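Long-range contacts in leucine-rich repeat protein (Bacteroides thetaiotaomicron, PDB 4ECN), which is of unknown function but, as an extracellular leucine-rich repeat protein, probably binds other proteins: residues 284-289 with 333-338; 339-344 with 467-472; 431-436 with 500-505; 436-441 with 457-462. All coordinates share one frame; numbering follows the deposited sequence.

Interaction 1: 284-289 with 333-338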
# COMPACT_ATOMS: atom_id res chain seq x y z
N LYS A 284 -14.91 15.92 -1.63
CA LYS A 284 -16.30 15.51 -1.62
C LYS A 284 -16.48 14.14 -2.27
O LYS A 284 -17.39 13.42 -1.88
CB LYS A 284 -17.21 16.54 -2.32
CG LYS A 284 -16.84 16.89 -3.76
CD LYS A 284 -17.86 17.84 -4.36
CE LYS A 284 -17.57 18.22 -5.80
NZ LYS A 284 -18.62 19.12 -6.36
N ASN A 285 -15.60 13.78 -3.24
CA ASN A 285 -15.67 12.52 -3.98
C ASN A 285 -14.64 11.47 -3.51
O ASN A 285 -14.37 10.51 -4.25
CB ASN A 285 -15.49 12.77 -5.46
CG ASN A 285 -16.63 13.52 -6.11
OD1 ASN A 285 -16.43 14.53 -6.78
ND2 ASN A 285 -17.86 13.06 -5.90
N TRP A 286 -14.10 11.61 -2.29
CA TRP A 286 -13.22 10.58 -1.75
C TRP A 286 -14.04 9.40 -1.26
O TRP A 286 -15.15 9.60 -0.75
CB TRP A 286 -12.36 11.11 -0.60
CG TRP A 286 -11.29 12.10 -0.91
CD1 TRP A 286 -11.01 12.68 -2.12
CD2 TRP A 286 -10.33 12.62 0.02
NE1 TRP A 286 -9.93 13.53 -1.99
CE2 TRP A 286 -9.51 13.53 -0.68
CE3 TRP A 286 -10.11 12.44 1.40
CZ2 TRP A 286 -8.49 14.27 -0.06
CZ3 TRP A 286 -9.10 13.15 2.02
CH2 TRP A 286 -8.30 14.06 1.29
N ARG A 287 -13.47 8.18 -1.38
CA ARG A 287 -14.01 6.90 -0.91
C ARG A 287 -12.83 6.01 -0.58
O ARG A 287 -12.19 5.45 -1.48
CB ARG A 287 -14.98 6.22 -1.88
CG ARG A 287 -16.43 6.69 -1.75
CD ARG A 287 -17.38 5.92 -2.66
NE ARG A 287 -17.67 4.58 -2.15
CZ ARG A 287 -18.76 4.26 -1.46
NH1 ARG A 287 -19.71 5.16 -1.24
NH2 ARG A 287 -18.93 3.02 -1.02
N TYR A 288 -12.50 5.91 0.71
CA TYR A 288 -11.39 5.11 1.17
C TYR A 288 -11.64 3.64 0.88
O TYR A 288 -12.73 3.13 1.16
CB TYR A 288 -11.15 5.32 2.67
CG TYR A 288 -10.06 4.46 3.25
CD1 TYR A 288 -8.72 4.81 3.11
CD2 TYR A 288 -10.37 3.32 3.99
CE1 TYR A 288 -7.71 4.02 3.66
CE2 TYR A 288 -9.36 2.52 4.54
CZ TYR A 288 -8.03 2.87 4.36
OH TYR A 288 -7.06 2.07 4.90
N TYR A 289 -10.62 2.96 0.29
CA TYR A 289 -10.60 1.53 -0.01
C TYR A 289 -9.56 0.87 0.87
O TYR A 289 -8.39 1.20 0.77
CB TYR A 289 -10.34 1.26 -1.50
CG TYR A 289 -10.36 -0.21 -1.85
CD1 TYR A 289 -11.43 -1.02 -1.49
CD2 TYR A 289 -9.31 -0.79 -2.55
CE1 TYR A 289 -11.44 -2.39 -1.78
CE2 TYR A 289 -9.32 -2.15 -2.87
CZ TYR A 289 -10.39 -2.94 -2.50
OH TYR A 289 -10.42 -4.28 -2.80
N PHE A 333 -7.95 6.93 -0.43
CA PHE A 333 -9.10 7.79 -0.70
C PHE A 333 -9.38 8.04 -2.17
O PHE A 333 -10.54 8.30 -2.52
CB PHE A 333 -8.91 9.14 -0.04
CG PHE A 333 -9.02 9.06 1.45
CD1 PHE A 333 -10.24 8.83 2.07
CD2 PHE A 333 -7.91 9.28 2.25
CE1 PHE A 333 -10.35 8.79 3.45
CE2 PHE A 333 -8.02 9.24 3.63
CZ PHE A 333 -9.24 8.99 4.22
N GLY A 334 -8.34 8.02 -3.00
CA GLY A 334 -8.47 8.29 -4.42
C GLY A 334 -8.61 9.76 -4.69
O GLY A 334 -9.62 10.20 -5.26
N ALA A 335 -7.63 10.54 -4.24
CA ALA A 335 -7.62 11.99 -4.42
C ALA A 335 -7.38 12.37 -5.89
O ALA A 335 -6.69 11.66 -6.61
CB ALA A 335 -6.56 12.62 -3.54
N LYS A 336 -7.99 13.47 -6.34
CA LYS A 336 -7.85 13.99 -7.71
C LYS A 336 -7.56 15.47 -7.62
O LYS A 336 -8.33 16.18 -6.98
CB LYS A 336 -9.13 13.71 -8.55
CG LYS A 336 -9.45 12.24 -8.82
CD LYS A 336 -10.92 11.98 -9.21
CE LYS A 336 -11.79 11.67 -8.00
NZ LYS A 336 -13.20 11.37 -8.39
N GLY A 337 -6.48 15.93 -8.24
CA GLY A 337 -6.16 17.35 -8.23
C GLY A 337 -4.71 17.75 -7.99
O GLY A 337 -3.78 16.98 -8.25
N ARG A 338 -4.55 19.00 -7.50
CA ARG A 338 -3.26 19.64 -7.28
C ARG A 338 -3.06 19.90 -5.80
O ARG A 338 -3.94 20.51 -5.19
CB ARG A 338 -3.20 20.97 -8.08
CG ARG A 338 -3.62 20.83 -9.54
CD ARG A 338 -3.70 22.14 -10.30
NE ARG A 338 -2.40 22.58 -10.81
CZ ARG A 338 -1.75 23.62 -10.32
NH1 ARG A 338 -2.27 24.35 -9.35
NH2 ARG A 338 -0.57 23.96 -10.82

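Interaction 2: 339-344 with 467-472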
# COMPACT_ATOMS: atom_id res chain seq x y z
N VAL A 339 -1.92 19.43 -5.21
CA VAL A 339 -1.65 19.65 -3.78
C VAL A 339 -1.40 21.16 -3.60
O VAL A 339 -0.46 21.67 -4.21
CB VAL A 339 -0.52 18.76 -3.22
CG1 VAL A 339 -0.22 19.12 -1.77
CG2 VAL A 339 -0.87 17.28 -3.36
N PRO A 340 -2.26 21.88 -2.83
CA PRO A 340 -2.10 23.35 -2.71
C PRO A 340 -0.96 23.76 -1.77
O PRO A 340 -0.45 22.94 -1.02
CB PRO A 340 -3.46 23.78 -2.15
CG PRO A 340 -3.91 22.64 -1.34
CD PRO A 340 -3.44 21.41 -2.06
N ASP A 341 -0.59 25.05 -1.79
CA ASP A 341 0.51 25.60 -0.99
C ASP A 341 0.21 25.57 0.50
O ASP A 341 1.13 25.68 1.32
CB ASP A 341 0.81 27.04 -1.44
CG ASP A 341 0.92 27.13 -2.94
OD1 ASP A 341 1.79 26.43 -3.52
OD2 ASP A 341 0.04 27.78 -3.55
N ALA A 342 -1.07 25.38 0.85
CA ALA A 342 -1.58 25.24 2.21
C ALA A 342 -0.87 24.10 2.98
O ALA A 342 -0.76 24.20 4.20
CB ALA A 342 -3.08 24.97 2.16
N ILE A 343 -0.35 23.07 2.27
CA ILE A 343 0.38 21.97 2.92
C ILE A 343 1.67 22.52 3.63
O ILE A 343 2.17 21.88 4.56
CB ILE A 343 0.70 20.84 1.91
CG1 ILE A 343 1.05 19.52 2.65
CG2 ILE A 343 1.74 21.25 0.87
CD1 ILE A 343 0.51 18.26 1.95
N GLY A 344 2.13 23.72 3.24
CA GLY A 344 3.29 24.37 3.84
C GLY A 344 3.12 24.82 5.28
O GLY A 344 4.10 25.06 5.99
N VAL A 467 8.25 21.57 -7.55
CA VAL A 467 9.10 22.44 -8.34
C VAL A 467 8.57 23.91 -8.27
O VAL A 467 9.37 24.85 -8.28
CB VAL A 467 9.16 21.91 -9.80
CG1 VAL A 467 9.87 22.87 -10.75
CG2 VAL A 467 9.82 20.54 -9.85
N ASP A 468 7.24 24.08 -8.19
CA ASP A 468 6.60 25.41 -8.19
C ASP A 468 5.46 25.57 -7.18
O ASP A 468 5.00 24.57 -6.61
CB ASP A 468 6.01 25.70 -9.58
CG ASP A 468 7.06 25.86 -10.64
OD1 ASP A 468 7.80 26.87 -10.58
OD2 ASP A 468 7.20 24.95 -11.48
N TRP A 469 5.00 26.82 -6.99
CA TRP A 469 3.82 27.08 -6.20
C TRP A 469 2.60 26.55 -6.94
O TRP A 469 2.55 26.65 -8.18
CB TRP A 469 3.63 28.57 -5.87
CG TRP A 469 4.77 29.29 -5.23
CD1 TRP A 469 5.34 30.46 -5.65
CD2 TRP A 469 5.44 28.95 -4.00
NE1 TRP A 469 6.31 30.87 -4.76
CE2 TRP A 469 6.41 29.95 -3.75
CE3 TRP A 469 5.31 27.89 -3.09
CZ2 TRP A 469 7.27 29.90 -2.65
CZ3 TRP A 469 6.17 27.84 -2.01
CH2 TRP A 469 7.14 28.82 -1.81
N GLU A 470 1.62 26.01 -6.21
CA GLU A 470 0.39 25.52 -6.82
C GLU A 470 -0.40 26.74 -7.33
O GLU A 470 -1.07 26.64 -8.36
CB GLU A 470 -0.40 24.68 -5.82
CG GLU A 470 -1.68 24.07 -6.35
CD GLU A 470 -2.91 24.96 -6.30
OE1 GLU A 470 -3.00 25.83 -5.39
OE2 GLU A 470 -3.81 24.76 -7.14
N ASP A 471 -0.28 27.90 -6.65
CA ASP A 471 -0.84 29.21 -7.01
C ASP A 471 0.04 30.27 -6.36
O ASP A 471 0.01 30.45 -5.14
CB ASP A 471 -2.34 29.36 -6.64
CG ASP A 471 -2.99 30.72 -6.91
OD1 ASP A 471 -2.29 31.63 -7.42
OD2 ASP A 471 -4.19 30.87 -6.60
N ALA A 472 0.84 30.96 -7.19
CA ALA A 472 1.78 32.00 -6.75
C ALA A 472 1.08 33.18 -6.05
O ALA A 472 1.75 33.93 -5.33
CB ALA A 472 2.57 32.51 -7.93

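Interaction 3: 431-436 with 500-505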
# COMPACT_ATOMS: atom_id res chain seq x y z
N GLY A 431 1.31 0.63 -14.01
CA GLY A 431 0.78 1.87 -14.57
C GLY A 431 -0.65 2.12 -14.13
O GLY A 431 -1.25 3.10 -14.56
N ASN A 432 -1.20 1.23 -13.27
CA ASN A 432 -2.56 1.39 -12.76
C ASN A 432 -2.53 2.40 -11.63
O ASN A 432 -1.77 2.25 -10.67
CB ASN A 432 -3.17 0.05 -12.35
CG ASN A 432 -3.65 -0.80 -13.51
OD1 ASN A 432 -3.34 -0.58 -14.70
ND2 ASN A 432 -4.46 -1.81 -13.18
N LEU A 433 -3.34 3.46 -11.78
CA LEU A 433 -3.39 4.59 -10.85
C LEU A 433 -4.35 4.35 -9.71
O LEU A 433 -5.42 3.77 -9.91
CB LEU A 433 -3.80 5.87 -11.60
CG LEU A 433 -2.94 6.20 -12.81
CD1 LEU A 433 -3.55 7.28 -13.62
CD2 LEU A 433 -1.53 6.58 -12.40
N THR A 434 -3.97 4.84 -8.51
CA THR A 434 -4.78 4.79 -7.28
C THR A 434 -5.38 6.17 -7.00
O THR A 434 -6.21 6.33 -6.10
CB THR A 434 -3.96 4.30 -6.07
OG1 THR A 434 -2.90 5.22 -5.78
CG2 THR A 434 -3.43 2.89 -6.23
N ASN A 435 -4.93 7.18 -7.76
CA ASN A 435 -5.32 8.58 -7.61
C ASN A 435 -5.04 9.37 -8.90
O ASN A 435 -4.24 8.91 -9.73
CB ASN A 435 -4.53 9.18 -6.44
CG ASN A 435 -3.03 9.22 -6.67
OD1 ASN A 435 -2.48 10.07 -7.39
ND2 ASN A 435 -2.33 8.30 -6.04
N ARG A 436 -5.63 10.58 -9.04
CA ARG A 436 -5.36 11.47 -10.18
C ARG A 436 -4.67 12.78 -9.67
O ARG A 436 -5.06 13.87 -10.09
CB ARG A 436 -6.64 11.78 -11.02
CG ARG A 436 -7.44 10.61 -11.63
CD ARG A 436 -6.62 9.75 -12.59
NE ARG A 436 -7.38 8.74 -13.34
CZ ARG A 436 -7.68 7.50 -12.91
NH1 ARG A 436 -7.37 7.12 -11.67
NH2 ARG A 436 -8.33 6.67 -13.70
N ASN A 500 5.58 3.48 -8.98
CA ASN A 500 4.63 3.35 -10.07
C ASN A 500 3.97 4.70 -10.48
O ASN A 500 2.76 4.84 -10.34
CB ASN A 500 3.53 2.35 -9.66
CG ASN A 500 2.53 1.97 -10.72
OD1 ASN A 500 2.85 1.85 -11.92
ND2 ASN A 500 1.29 1.78 -10.29
N CYS A 501 4.77 5.66 -11.00
CA CYS A 501 4.33 6.96 -11.53
C CYS A 501 4.61 6.92 -13.07
O CYS A 501 5.75 7.05 -13.56
CB CYS A 501 4.99 8.14 -10.81
SG CYS A 501 4.52 8.28 -9.05
N PRO A 502 3.55 6.47 -13.79
CA PRO A 502 3.69 6.15 -15.22
C PRO A 502 4.22 7.25 -16.13
O PRO A 502 4.92 6.91 -17.09
CB PRO A 502 2.25 5.88 -15.66
CG PRO A 502 1.53 5.52 -14.48
CD PRO A 502 2.19 6.16 -13.31
N ASN A 503 3.85 8.52 -15.89
CA ASN A 503 4.16 9.62 -16.80
C ASN A 503 5.43 10.36 -16.41
O ASN A 503 5.76 11.41 -17.00
CB ASN A 503 2.97 10.58 -16.82
CG ASN A 503 1.68 9.86 -17.14
OD1 ASN A 503 1.67 8.83 -17.84
ND2 ASN A 503 0.57 10.30 -16.55
N MSE A 504 6.18 9.79 -15.47
CA MSE A 504 7.42 10.35 -14.98
C MSE A 504 8.55 9.86 -15.88
O MSE A 504 8.82 8.65 -15.93
CB MSE A 504 7.60 9.94 -13.52
CG MSE A 504 8.24 11.00 -12.68
SE MSE A 504 8.36 10.44 -10.84
CE MSE A 504 9.40 8.76 -11.04
N THR A 505 9.15 10.79 -16.67
CA THR A 505 10.15 10.45 -17.69
C THR A 505 11.58 10.44 -17.13
O THR A 505 12.47 9.88 -17.79
CB THR A 505 10.07 11.39 -18.88
OG1 THR A 505 10.21 12.76 -18.45
CG2 THR A 505 8.80 11.18 -19.68

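Interaction 4: 436-441 with 457-462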
# COMPACT_ATOMS: atom_id res chain seq x y z
N ARG A 436 -5.63 10.58 -9.04
CA ARG A 436 -5.36 11.47 -10.18
C ARG A 436 -4.67 12.78 -9.67
O ARG A 436 -5.06 13.87 -10.09
CB ARG A 436 -6.64 11.78 -11.02
CG ARG A 436 -7.44 10.61 -11.63
CD ARG A 436 -6.62 9.75 -12.59
NE ARG A 436 -7.38 8.74 -13.34
CZ ARG A 436 -7.68 7.50 -12.91
NH1 ARG A 436 -7.37 7.12 -11.67
NH2 ARG A 436 -8.33 6.67 -13.70
N ILE A 437 -3.65 12.66 -8.77
CA ILE A 437 -2.86 13.79 -8.24
C ILE A 437 -1.88 14.22 -9.33
O ILE A 437 -0.94 13.49 -9.62
CB ILE A 437 -2.14 13.45 -6.89
CG1 ILE A 437 -3.15 13.04 -5.78
CG2 ILE A 437 -1.26 14.63 -6.44
CD1 ILE A 437 -2.53 12.56 -4.45
N THR A 438 -2.11 15.38 -9.95
CA THR A 438 -1.33 15.87 -11.09
C THR A 438 -0.28 16.95 -10.72
O THR A 438 0.52 17.32 -11.58
CB THR A 438 -2.26 16.45 -12.19
OG1 THR A 438 -3.28 17.29 -11.62
CG2 THR A 438 -2.90 15.34 -13.03
N PHE A 439 -0.24 17.40 -9.46
CA PHE A 439 0.68 18.46 -9.04
C PHE A 439 0.98 18.40 -7.54
O PHE A 439 0.08 18.18 -6.73
CB PHE A 439 0.07 19.85 -9.40
CG PHE A 439 1.01 21.01 -9.21
CD1 PHE A 439 1.86 21.41 -10.24
CD2 PHE A 439 1.09 21.68 -7.99
CE1 PHE A 439 2.77 22.45 -10.05
CE2 PHE A 439 2.01 22.71 -7.80
CZ PHE A 439 2.83 23.10 -8.83
N ILE A 440 2.25 18.68 -7.18
CA ILE A 440 2.69 18.77 -5.79
C ILE A 440 3.36 20.13 -5.57
O ILE A 440 4.44 20.35 -6.13
CB ILE A 440 3.64 17.61 -5.35
CG1 ILE A 440 3.19 16.20 -5.81
CG2 ILE A 440 3.95 17.68 -3.85
CD1 ILE A 440 2.02 15.58 -5.11
N SER A 441 2.75 21.03 -4.76
CA SER A 441 3.29 22.36 -4.38
C SER A 441 4.74 22.28 -3.87
O SER A 441 5.07 21.32 -3.19
CB SER A 441 2.42 22.97 -3.28
OG SER A 441 3.03 24.14 -2.75
N ASN A 457 1.51 5.67 -7.48
CA ASN A 457 0.41 5.42 -8.41
C ASN A 457 -0.31 6.71 -8.79
O ASN A 457 -1.55 6.75 -8.78
CB ASN A 457 -0.57 4.45 -7.79
CG ASN A 457 0.09 3.33 -7.04
OD1 ASN A 457 0.76 2.47 -7.63
ND2 ASN A 457 -0.07 3.34 -5.73
N SER A 458 0.49 7.75 -9.12
CA SER A 458 0.05 9.09 -9.52
C SER A 458 0.39 9.38 -10.99
O SER A 458 1.42 8.89 -11.51
CB SER A 458 0.69 10.15 -8.63
OG SER A 458 0.12 10.15 -7.33
N PRO A 459 -0.43 10.21 -11.68
CA PRO A 459 -0.14 10.50 -13.09
C PRO A 459 0.71 11.75 -13.33
O PRO A 459 0.80 12.17 -14.47
CB PRO A 459 -1.54 10.70 -13.67
CG PRO A 459 -2.31 11.34 -12.55
CD PRO A 459 -1.70 10.85 -11.25
N PHE A 460 1.33 12.36 -12.30
CA PHE A 460 2.10 13.59 -12.52
C PHE A 460 3.39 13.36 -13.33
O PHE A 460 3.90 12.23 -13.40
CB PHE A 460 2.47 14.31 -11.20
CG PHE A 460 2.95 13.47 -10.04
CD1 PHE A 460 4.03 12.60 -10.18
CD2 PHE A 460 2.39 13.62 -8.77
CE1 PHE A 460 4.48 11.83 -9.11
CE2 PHE A 460 2.84 12.86 -7.69
CZ PHE A 460 3.89 11.97 -7.87
N THR A 461 3.90 14.44 -13.93
CA THR A 461 5.15 14.49 -14.70
C THR A 461 6.26 14.95 -13.72
O THR A 461 5.94 15.52 -12.69
CB THR A 461 4.97 15.38 -15.96
OG1 THR A 461 4.54 16.68 -15.58
CG2 THR A 461 3.96 14.80 -16.93
N TYR A 462 7.55 14.68 -14.01
CA TYR A 462 8.65 14.92 -13.06
C TYR A 462 8.85 16.42 -12.69
O TYR A 462 9.41 16.72 -11.63
CB TYR A 462 9.98 14.36 -13.61
CG TYR A 462 10.70 15.24 -14.61
CD1 TYR A 462 10.44 15.14 -15.97
CD2 TYR A 462 11.69 16.12 -14.19
CE1 TYR A 462 11.13 15.93 -16.90
CE2 TYR A 462 12.38 16.92 -15.10
CZ TYR A 462 12.09 16.83 -16.46
OH TYR A 462 12.79 17.64 -17.33

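Interaction 1: 284-289 with 333-338
Asn285 and Lys336 touch at the exposed end of the contact, where the lysine NZ comes to 4.0 Å from Asn285 CB; the same amine makes a weak, long ion pair with Asp282. One residue on, Trp286 turns its indole into the protein. CG lies anti to the carbonyl carbon (chi1 -69°), which carries the six-membered ring across Phe333. Trp286 CE3 sits over the rim of one face of the phenylalanine ring, 3.6 Å from Phe333 CG, and the two planes are tilted by 32°, neither stacked nor edge-to-face. The pyrrole side reaches Ala335, with Trp286 NE1 3.7 Å from Ala335 CA, while the N-H itself is spent on Leu281 O. This is the N-terminal end of the leucine-rich repeat solenoid: the loop that follows helix 266-280 lies against the chain that has just left strand 325-329, on its way to strand 338-339. Arg287 contributes backbone, its N donating a nearly straight bond of 3.1 Å to Phe333 O, while its CB points away from the other segment. At Tyr288 the ring comes from the other side. CG is anti to the backbone N, and the tyrosine edge is presented to the phenylalanine face that Trp286 does not cover, CD1 standing above the centre of that ring with the planes at 57°. Tyr288 CB also touches Phe333 CE1 at 3.6 Å. Trp302 makes a further edge-to-face pair with Phe333, and the tyrosine OH is hydrogen-bonded to Arg364 N.

Interaction 2: 339-344 with 467-472
Asp341 reaches across to the backbone of Glu470 and Asp471, and its carboxylate carries the polar part of the contact. Asp341 OD1 accepts Glu470 N at 2.7 Å, and OD2 accepts Asp471 N at 3.1 Å in a more bent bond. Each oxygen uses its syn lone pair, so one carboxylate spans two successive N-H groups. The hydroxyls of Ser441 and Ser474 bond to OD1 and OD2 respectively; four hydrogen bonds fix the rotation of this buried group.

The van der Waals contacts come from Glu470 and Trp469. Glu470 CB lies 3.4 Å from Val339 O. Its CG, anti to the backbone N (chi1 -178°), is placed 3.7 Å from Pro340 CA, and the bend at chi2 then turns the carboxylate, with OE1 near Pro340 CB. Trp469 brings its ring edge near Asp341 OD1, its own N-H being bonded to Glu481.

Electrostatically, Glu470 OE1 stands 4.1 Å from Asp341 OD2, a like-charge approach probably eased by the salt bridge from Glu470 OE2 to Arg338.

Val339 and Pro340 belong to a Gly-Arg-Val-Pro sequence that leads into the 3-10 segment starting at Asp341, consistent with the Gly-x-Ile-Pro element of plant-type leucine-rich repeats.

Interaction 3: 431-436 with 500-505
Asn500 and Gly431 meet just past the C-terminal end of strand 495-499 of the leucine-rich repeat sheet, where the chain runs into a type I turn, Cys501 to Met504 (selenomethionine), beside the loop leading to strand 436-440. The asparagine amide does the polar work. CG lies anti to the backbone N (chi1 -173°), which sends the amide across to the loop. There Asn500 OD1 accepts Gly431 N at 2.9 Å, the N-H arriving in the carbonyl plane on a lone pair. The other half of the amide, Asn500 ND2, gives a weak bond to Asn432 O at 3.1 Å; its stronger partner is Asn457 OD1. Two bonds and a weak third limit the rotation of the amide. The apolar half belongs to Pro502, whose CG packs against both the Gly431 backbone, 3.7 Å from Gly431 O, and the leucine tip, 3.8 Å from Leu433 CD2. Gly431 has phi of 101°, at which a CB would be jammed against the preceding carbonyl.

An alanine in place of Asn500 would probably leave Gly431 N and Asn457 OD1 without their mate, freeing the loop to shift over Pro502.

Asn457 and Asn500 come directly after the neighbouring parallel strands 452-456 and 495-499, so their side-chain link joins equivalent points of successive turns, as suits the stacked coils of a leucine-rich repeat solenoid.

Interaction 4: 436-441 with 457-462
Phe460 meets Ile437 and Ile440 of the strand 436-440, its CB directed toward that strand. The backbone puts Phe460 CB 3.6 Å from Thr438 O. CG sits between the backbone N and the carbonyl carbon (chi1 43°), a torsion that places the ring: Phe460 CD2 is 3.4 Å from Ile437 O, and CE2 lies by Ile440. The Ile440 and Phe460 side chains cross obliquely. Ile440 CG1 and CD1 are both 3.8 Å from Phe460 CE2, the chi2 of -73° bringing CD1 back onto that ring carbon. From its own segment, Ser458 CB lies over the rim of one ring face.

Pro459 approaches differently, ring tip first. Its CG comes 3.9 Å from Arg436 CA and 4.1 Å from Thr438 CG2, while CD rests against Ile437 O at 3.2 Å. Ser458 OG stands beside Ile437 CB, but its hydrogen bond goes to Asn435 OD1. No hydrogen bond crosses between the two segments; the contact is van der Waals throughout.

An alanine at Phe460 would probably open a gap beside Ile440 and leave that side chain freer to turn.

The strand 436-440 pairs in parallel with the short strand 338-339, where Val339 touches both isoleucines. Phe455 of strand 452-456 meets Ile440 and Phe460 from the other sheet, and Cys501, past strand 495-499, covers more of Phe460.

Overall arrangement
From the N terminus, interaction 1 closes first, over a loop of 43 residues, and ties the loop after helix 266-280 to the chain after strand 325-329. Interaction 2 opens immediately afterwards at 339 and does not close until 467-472. Interaction 3 opens inside that loop at 431 and closes beyond it at 500-505, so the two cross. Interaction 4, sharing Arg436 with interaction 3, is nested inside both. Backbone bonds along 335-339 and 436-440 join interaction 1 to interactions 3 and 4, and interaction 2 to interaction 4; Arg338 bridges from interaction 1 to Glu470 of interaction 2. Together they join this pair to loops following strands 325-329, 452-456 and 495-499 of the main sheet.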